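Local coordinates for protein PfkB (Polaromonas sp. JS666, PDB 4DU5) that belongs to the pfkB family of carbohydrate kinases and probably transfers a phosphate group from ATP to a sugar or related substrate, at residues A[78-82]-A[136-140]; A[112-116]-A[128-132]; A[268-272]-A[305-310]. One frame throughout, in Å; residues are numbered along the deposited sequence.

Contact 1. Residues A[78-82]-A[136-140]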
loop_
_atom_site.group_PDB
_atom_site.type_symbol
_atom_site.label_atom_id
_atom_site.label_comp_id
_atom_site.label_asym_id
_atom_site.label_seq_id
_atom_site.Cartn_x
_atom_site.Cartn_y
_atom_site.Cartn_z
ATOM N N ALA A 78 10.798 0.852 19.799
ATOM C CA ALA A 78 9.390 0.947 20.123
ATOM C C ALA A 78 8.594 1.457 18.920
ATOM O O ALA A 78 8.922 2.501 18.341
ATOM C CB ALA A 78 9.201 1.858 21.290
ATOM N N SER A 79 7.550 0.729 18.539
ATOM C CA SER A 79 6.738 1.100 17.375
ATOM C C SER A 79 5.363 0.361 17.324
ATOM O O SER A 79 5.041 -0.487 18.182
ATOM C CB SER A 79 7.542 0.876 16.086
ATOM O OG SER A 79 7.162 1.763 15.060
ATOM N N ARG A 80 4.550 0.703 16.325
ATOM C CA ARG A 80 3.341 -0.050 16.029
ATOM C C ARG A 80 3.496 -0.491 14.599
ATOM O O ARG A 80 4.149 0.197 13.820
ATOM C CB ARG A 80 2.082 0.833 16.134
ATOM C CG ARG A 80 1.835 1.549 17.472
ATOM C CD ARG A 80 0.414 2.098 17.490
ATOM N NE ARG A 80 -0.501 0.980 17.688
ATOM C CZ ARG A 80 -0.955 0.595 18.879
ATOM N NH1 ARG A 80 -0.629 1.270 19.964
ATOM N NH2 ARG A 80 -1.733 -0.459 18.982
ATOM N N LEU A 81 2.888 -1.627 14.270
ATOM C CA LEU A 81 2.789 -2.145 12.910
ATOM C C LEU A 81 1.462 -2.883 12.772
ATOM O O LEU A 81 0.917 -3.367 13.760
ATOM C CB LEU A 81 3.887 -3.183 12.675
ATOM C CG LEU A 81 5.371 -2.815 12.724
ATOM C CD1 LEU A 81 6.191 -4.084 12.797
ATOM C CD2 LEU A 81 5.720 -1.954 11.485
ATOM N N GLY A 82 0.957 -3.025 11.551
ATOM C CA GLY A 82 -0.117 -3.958 11.312
ATOM C C GLY A 82 0.372 -5.393 11.472
ATOM O O GLY A 82 1.578 -5.653 11.662
ATOM N N ALA A 136 -0.257 2.463 11.493
ATOM C CA ALA A 136 -0.310 2.027 12.879
ATOM C C ALA A 136 0.592 2.910 13.730
ATOM O O ALA A 136 0.143 3.506 14.688
ATOM C CB ALA A 136 0.076 0.563 12.995
ATOM N N ALA A 137 1.861 3.013 13.348
ATOM C CA ALA A 137 2.808 3.930 13.985
ATOM C C ALA A 137 2.322 5.366 14.130
ATOM O O ALA A 137 2.650 6.002 15.113
ATOM C CB ALA A 137 4.143 3.911 13.254
ATOM N N SER A 138 1.556 5.902 13.186
ATOM C CA SER A 138 1.113 7.293 13.376
ATOM C C SER A 138 0.162 7.421 14.558
ATOM O O SER A 138 -0.014 8.502 15.110
ATOM C CB SER A 138 0.548 7.945 12.105
ATOM O OG SER A 138 -0.759 7.525 11.805
ATOM N N HIS A 139 -0.418 6.303 14.972
ATOM C CA HIS A 139 -1.335 6.307 16.095
ATOM C C HIS A 139 -0.679 6.348 17.477
ATOM O O HIS A 139 -1.387 6.434 18.470
ATOM C CB HIS A 139 -2.318 5.137 15.984
ATOM C CG HIS A 139 -3.336 5.329 14.911
ATOM N ND1 HIS A 139 -4.543 5.953 15.139
ATOM C CD2 HIS A 139 -3.305 5.035 13.592
ATOM C CE1 HIS A 139 -5.221 6.019 14.006
ATOM N NE2 HIS A 139 -4.490 5.469 13.052
HETATM N N MSE A 140 0.647 6.303 17.559
HETATM C CA MSE A 140 1.314 6.311 18.875
HETATM C C MSE A 140 1.160 7.642 19.603
HETATM O O MSE A 140 1.077 8.699 18.969
HETATM C CB MSE A 140 2.797 5.981 18.750
HETATM C CG MSE A 140 3.062 4.727 17.989
HETATM SE SE MSE A 140 4.943 4.483 17.494
HETATM C CE MSE A 140 5.659 3.977 19.270
HETATM O O HOH W 1 3.293 1.201 11.430
#
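Ala-136 packs on Arg-80 where the loop after strand 128-131 meets the C-terminal end of strand 75-81. That strand belongs to the large, mostly parallel sheet of the ribokinase-like fold of pfkB kinases. Ala-136 CB lies alongside Arg-80 CB at 3.7 Å and also touches the peptide joining Leu-81 to Gly-82. The carbonyl O of Ala-136 sits at the edge of the Arg-80 guanidinium, near its plane. It is 4.0 Å from Arg-80 NE and does not bond to it. Instead Ala-136 O accepts a hydrogen bond from His-139 N at 2.9 Å, within a short 3-10 turn. The guanidinium has its partners outside the two segments: salt bridges to Asp-107 and Asp-144, and a hydrogen bond from NE to Gln-110. Ala-137 is joined to the strand through a water. The water accepts from Ala-137 N and donates to Arg-80 O at 2.7 Å. Ala-137 CB lies 4.1 Å from Ser-79 OG, a hydroxyl hydrogen-bonded to Gly-33 O. Met-140, a selenomethionine, closes the segment. The side chains of Met-140 and Arg-80 run antiparallel to one another, with Met-140 CG 3.4 Å from Arg-80 CG. A bend at chi3 (75°) then turns the end of Met-140 along the strand. Its CE comes to rest 3.6 Å from Ser-79 CA, beside the carbonyl O of Ala-78.

Contact 2. Residues A[112-116]-A[128-132]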
loop_
_atom_site.group_PDB
_atom_site.type_symbol
_atom_site.label_atom_id
_atom_site.label_comp_id
_atom_site.label_asym_id
_atom_site.label_seq_id
_atom_site.Cartn_x
_atom_site.Cartn_y
_atom_site.Cartn_z
ATOM N N THR A 112 0.207 -1.097 8.103
ATOM C CA THR A 112 1.663 -0.883 8.013
ATOM C C THR A 112 2.007 0.071 6.881
ATOM O O THR A 112 1.503 -0.085 5.772
ATOM C CB THR A 112 2.445 -2.183 7.709
ATOM O OG1 THR A 112 2.223 -3.147 8.745
ATOM C CG2 THR A 112 3.920 -1.903 7.628
ATOM N N GLY A 113 2.884 1.030 7.154
ATOM C CA GLY A 113 3.365 1.942 6.138
ATOM C C GLY A 113 4.293 1.310 5.127
ATOM O O GLY A 113 4.869 0.260 5.368
ATOM N N PHE A 114 4.421 1.943 3.968
ATOM C CA PHE A 114 5.329 1.444 2.939
ATOM C C PHE A 114 5.766 2.538 2.000
ATOM O O PHE A 114 5.169 3.592 1.978
ATOM C CB PHE A 114 4.750 0.230 2.195
ATOM C CG PHE A 114 3.637 0.546 1.268
ATOM C CD1 PHE A 114 2.338 0.756 1.753
ATOM C CD2 PHE A 114 3.859 0.581 -0.101
ATOM C CE1 PHE A 114 1.261 1.042 0.871
ATOM C CE2 PHE A 114 2.816 0.870 -0.986
ATOM C CZ PHE A 114 1.510 1.104 -0.500
ATOM N N GLN A 115 6.839 2.311 1.260
ATOM C CA GLN A 115 7.256 3.298 0.277
ATOM C C GLN A 115 7.785 2.662 -1.018
ATOM O O GLN A 115 8.101 1.476 -1.062
ATOM C CB GLN A 115 8.247 4.305 0.890
ATOM C CG GLN A 115 9.547 3.680 1.182
ATOM C CD GLN A 115 10.443 4.512 2.050
ATOM O OE1 GLN A 115 10.040 4.992 3.113
ATOM N NE2 GLN A 115 11.705 4.627 1.638
ATOM N N PHE A 116 7.848 3.473 -2.069
ATOM C CA PHE A 116 8.459 3.096 -3.340
ATOM C C PHE A 116 9.657 4.024 -3.610
ATOM O O PHE A 116 9.559 5.257 -3.461
ATOM C CB PHE A 116 7.448 3.254 -4.500
ATOM C CG PHE A 116 6.356 2.228 -4.524
ATOM C CD1 PHE A 116 6.613 0.921 -4.953
ATOM C CD2 PHE A 116 5.049 2.572 -4.151
ATOM C CE1 PHE A 116 5.588 -0.054 -4.970
ATOM C CE2 PHE A 116 4.019 1.639 -4.181
ATOM C CZ PHE A 116 4.293 0.309 -4.575
ATOM N N VAL A 128 11.425 9.118 -3.607
ATOM C CA VAL A 128 10.598 8.247 -2.792
ATOM C C VAL A 128 9.141 8.652 -2.922
ATOM O O VAL A 128 8.835 9.839 -3.006
ATOM C CB VAL A 128 10.997 8.306 -1.317
ATOM C CG1 VAL A 128 11.928 7.148 -0.978
ATOM C CG2 VAL A 128 11.652 9.670 -0.993
ATOM N N GLU A 129 8.261 7.658 -3.004
ATOM C CA GLU A 129 6.838 7.876 -2.890
ATOM C C GLU A 129 6.454 7.174 -1.606
ATOM O O GLU A 129 6.650 5.963 -1.471
ATOM C CB GLU A 129 6.080 7.286 -4.077
ATOM C CG GLU A 129 4.581 7.542 -4.059
ATOM C CD GLU A 129 3.871 6.902 -5.248
ATOM O OE1 GLU A 129 3.677 5.666 -5.227
ATOM O OE2 GLU A 129 3.483 7.636 -6.196
ATOM N N TYR A 130 5.933 7.951 -0.666
ATOM C CA TYR A 130 5.630 7.472 0.664
ATOM C C TYR A 130 4.153 7.148 0.793
ATOM O O TYR A 130 3.304 7.915 0.341
ATOM C CB TYR A 130 5.939 8.566 1.684
ATOM C CG TYR A 130 7.390 8.913 1.902
ATOM C CD1 TYR A 130 8.193 8.134 2.744
ATOM C CD2 TYR A 130 7.934 10.057 1.338
ATOM C CE1 TYR A 130 9.514 8.469 2.991
ATOM C CE2 TYR A 130 9.250 10.408 1.569
ATOM C CZ TYR A 130 10.053 9.611 2.393
ATOM O OH TYR A 130 11.387 9.951 2.618
ATOM N N HIS A 131 3.839 6.031 1.441
ATOM C CA HIS A 131 2.444 5.696 1.758
ATOM C C HIS A 131 2.323 5.426 3.236
ATOM O O HIS A 131 2.300 4.283 3.683
ATOM C CB HIS A 131 1.995 4.481 0.979
ATOM C CG HIS A 131 1.974 4.686 -0.500
ATOM N ND1 HIS A 131 0.984 5.403 -1.133
ATOM C CD2 HIS A 131 2.814 4.256 -1.472
ATOM C CE1 HIS A 131 1.220 5.411 -2.434
ATOM N NE2 HIS A 131 2.324 4.722 -2.665
ATOM N N ARG A 132 2.247 6.483 4.009
ATOM C CA ARG A 132 2.340 6.286 5.436
ATOM C C ARG A 132 1.256 6.986 6.216
ATOM O O ARG A 132 1.283 6.961 7.427
ATOM C CB ARG A 132 3.713 6.745 5.948
ATOM C CG ARG A 132 3.938 8.246 5.848
ATOM C CD ARG A 132 4.813 8.711 6.962
ATOM N NE ARG A 132 6.167 8.897 6.472
ATOM C CZ ARG A 132 7.280 8.646 7.164
ATOM N NH1 ARG A 132 7.241 8.148 8.409
ATOM N NH2 ARG A 132 8.446 8.885 6.568
#
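Phe-114 holds CG between its backbone N and carbonyl carbon (chi1 72°), while His-131 turns CG anti to its carbonyl carbon (chi1 -64°). These torsions lay the two rings together as an offset stack, centroids 4.6 Å apart and planes at 21°. His-131 CB adds a CH-pi contact over the face of Phe-114, 3.8 Å from the ring centroid. His-131 NE2 donates to Glu-129 OE1 at 3.0 Å, meeting it from above the carboxylate plane, which limits turning of the imidazole. The same oxygen is hydrogen-bonded to Ser-85 of the second subunit. The segments are the two arms of a beta hairpin in the small four-stranded sheet. Phe-114 with His-131 and Phe-116 with Glu-129 are its hydrogen-bonded pairs. His-131 NE2 comes to the Phe-116 ring edge, near its plane, with the rings perpendicular. The Phe-114 ring also meets Phe-114 of the second subunit, consistent with the sheet-to-sheet dimers of ribokinase relatives. An alanine at Phe-114 is likely to leave the His-131 ring without its stacking partner and open a gap at the subunit interface. On the opposite face, Gln-115 and Tyr-130, a non-hydrogen-bonded pair, send their side chains the same way, with Gln-115 OE1 3.5 Å from Tyr-130 CE1.

Contact 3. Residues A[268-272]-A[305-310]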
loop_
_atom_site.group_PDB
_atom_site.type_symbol
_atom_site.label_atom_id
_atom_site.label_comp_id
_atom_site.label_asym_id
_atom_site.label_seq_id
_atom_site.Cartn_x
_atom_site.Cartn_y
_atom_site.Cartn_z
ATOM N N ARG A 268 37.572 20.416 15.182
ATOM C CA ARG A 268 37.108 19.943 13.884
ATOM C C ARG A 268 37.690 18.573 13.684
ATOM O O ARG A 268 38.751 18.258 14.222
ATOM C CB ARG A 268 37.516 20.860 12.730
ATOM C CG ARG A 268 37.331 22.308 13.040
ATOM C CD ARG A 268 36.900 23.109 11.832
ATOM N NE ARG A 268 36.259 24.363 12.245
ATOM C CZ ARG A 268 35.321 25.007 11.542
ATOM N NH1 ARG A 268 34.908 24.517 10.373
ATOM N NH2 ARG A 268 34.786 26.137 12.011
ATOM N N VAL A 269 36.961 17.750 12.951
ATOM C CA VAL A 269 37.467 16.472 12.525
ATOM C C VAL A 269 37.418 16.396 10.998
ATOM O O VAL A 269 36.409 16.744 10.376
ATOM C CB VAL A 269 36.713 15.335 13.200
ATOM C CG1 VAL A 269 37.104 13.958 12.591
ATOM C CG2 VAL A 269 36.947 15.411 14.715
ATOM N N ALA A 270 38.532 15.954 10.414
ATOM C CA ALA A 270 38.726 15.933 8.964
ATOM C C ALA A 270 37.582 15.277 8.160
ATOM O O ALA A 270 36.986 15.905 7.264
ATOM C CB ALA A 270 40.087 15.296 8.617
ATOM N N GLY A 271 37.262 14.032 8.461
ATOM C CA GLY A 271 36.264 13.389 7.641
ATOM C C GLY A 271 36.897 12.845 6.375
ATOM O O GLY A 271 37.809 13.452 5.815
ATOM N N PHE A 272 36.378 11.704 5.925
ATOM C CA PHE A 272 37.037 10.824 4.951
ATOM C C PHE A 272 36.565 11.106 3.517
ATOM O O PHE A 272 35.660 11.928 3.301
ATOM C CB PHE A 272 36.777 9.355 5.332
ATOM C CG PHE A 272 37.246 8.980 6.723
ATOM C CD1 PHE A 272 36.671 9.564 7.859
ATOM C CD2 PHE A 272 38.241 8.006 6.896
ATOM C CE1 PHE A 272 37.094 9.211 9.134
ATOM C CE2 PHE A 272 38.680 7.643 8.163
ATOM C CZ PHE A 272 38.104 8.245 9.291
ATOM N N VAL A 305 33.488 11.533 16.929
ATOM C CA VAL A 305 33.131 12.228 15.688
ATOM C C VAL A 305 33.810 11.596 14.480
ATOM O O VAL A 305 33.237 11.564 13.399
ATOM C CB VAL A 305 33.463 13.714 15.751
ATOM C CG1 VAL A 305 32.886 14.430 14.568
ATOM C CG2 VAL A 305 32.927 14.289 17.024
ATOM N N LYS A 306 35.020 11.072 14.659
ATOM C CA LYS A 306 35.672 10.470 13.509
ATOM C C LYS A 306 35.043 9.129 13.199
ATOM O O LYS A 306 34.847 8.805 12.020
ATOM C CB LYS A 306 37.201 10.400 13.610
ATOM C CG LYS A 306 37.758 9.296 14.468
ATOM C CD LYS A 306 38.871 8.542 13.785
ATOM C CE LYS A 306 39.852 9.478 13.126
ATOM N NZ LYS A 306 41.104 8.705 12.829
ATOM N N ARG A 307 34.672 8.376 14.239
ATOM C CA ARG A 307 33.870 7.174 13.963
ATOM C C ARG A 307 32.598 7.567 13.184
ATOM O O ARG A 307 32.368 7.081 12.068
ATOM C CB ARG A 307 33.521 6.365 15.206
ATOM C CG ARG A 307 32.769 5.077 14.833
ATOM C CD ARG A 307 32.211 4.366 16.002
ATOM N NE ARG A 307 33.259 3.896 16.895
ATOM C CZ ARG A 307 33.044 3.344 18.091
ATOM N NH1 ARG A 307 31.816 3.215 18.572
ATOM N NH2 ARG A 307 34.057 2.918 18.816
ATOM N N GLY A 308 31.806 8.469 13.762
ATOM C CA GLY A 308 30.663 9.045 13.077
ATOM C C GLY A 308 31.005 9.349 11.641
ATOM O O GLY A 308 30.312 8.896 10.703
ATOM N N ALA A 309 32.094 10.093 11.468
ATOM C CA ALA A 309 32.521 10.504 10.140
ATOM C C ALA A 309 32.907 9.319 9.246
ATOM O O ALA A 309 32.499 9.289 8.093
ATOM C CB ALA A 309 33.650 11.574 10.209
ATOM N N TRP A 310 33.651 8.328 9.757
ATOM C CA TRP A 310 33.965 7.136 8.929
ATOM C C TRP A 310 32.685 6.439 8.445
ATOM O O TRP A 310 32.521 6.223 7.256
ATOM C CB TRP A 310 34.931 6.140 9.619
ATOM C CG TRP A 310 35.267 4.929 8.762
ATOM C CD1 TRP A 310 36.026 4.910 7.599
ATOM C CD2 TRP A 310 34.824 3.579 8.965
ATOM N NE1 TRP A 310 36.074 3.627 7.080
ATOM C CE2 TRP A 310 35.348 2.794 7.893
ATOM C CE3 TRP A 310 34.034 2.950 9.944
ATOM C CZ2 TRP A 310 35.121 1.418 7.788
ATOM C CZ3 TRP A 310 33.807 1.564 9.834
ATOM C CH2 TRP A 310 34.353 0.818 8.760
#
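Phe-272 leans on Trp-310 and makes the largest share of the contact between the chain leaving strand 265-269 and helix 301-316. Its CB points toward the helix. With CG anti to the carbonyl carbon (chi1 -58°), the ring is set down on the helix backbone. CD1 meets Trp-310 at its backbone N and CA. CE1 goes deeper, 3.6 Å from Trp-310 N and 3.7 Å from Lys-306 O, which are hydrogen-bonded to each other in the helix. At the tip, CZ is 3.8 Å from Trp-310 CB. That CB lies over one face of the phenyl, off its centre, and makes a CH-pi contact. Along the ring's other edge, but on the same face, CD2 and CE2 meet Trp-310 CD1. The indole therefore turns an edge to the face of Phe-272, with the planes at 65° and the centroid of its five-membered ring 5.1 Å from that of the phenyl. Trp-310 CG is anti to its backbone N, which leaves CD1 as the indole atom nearest the phenyl, the six-membered ring leading away.

Closer to the strand the packing is aliphatic. Val-269 sets its two methyls on neighbouring residues of the helix. CG1 reaches Lys-306 CB at 3.7 Å, and CG2 reaches Val-305 CB at 4.0 Å. Between Val-269 and Phe-272 the chain passes over Ala-309, with Gly-271 CA 4.1 Å from Ala-309 CB. Gly-271 has a positive phi of 82°, at which a side chain would press on the preceding carbonyl.

Strand 265-269 is an outermost strand of the large sheet of the ribokinase-like alpha/beta fold. Helix 301-316 packs against this sheet edge, with Val-305 also touching Ala-258 of strand 258-262 and Phe-287 of helix 283-296, and Trp-310 resting on Pro-326.

Contacts 1 and 2 are neighbours, with centres about 14 Å apart. Along the chain, contact 2 falls between the segments of contact 1. They touch where Gly-82 N lies 3.1 Å from Thr-112 OG1, a weak, probable hydrogen bond between the large sheet and the loop leading into the hairpin. Contact 3 is on the opposite side of the chain's centre, about 34 Å from contact 1 and 32 Å from contact 2 between centres. Nearest atoms are about 21 Å apart in both cases. Contacts 1 and 3 reach the same nine-stranded sheet. In pfkB relatives the small sheet forms a lid over the sugar site, so contacts 1 and 2 probably lie nearer it than contact 3.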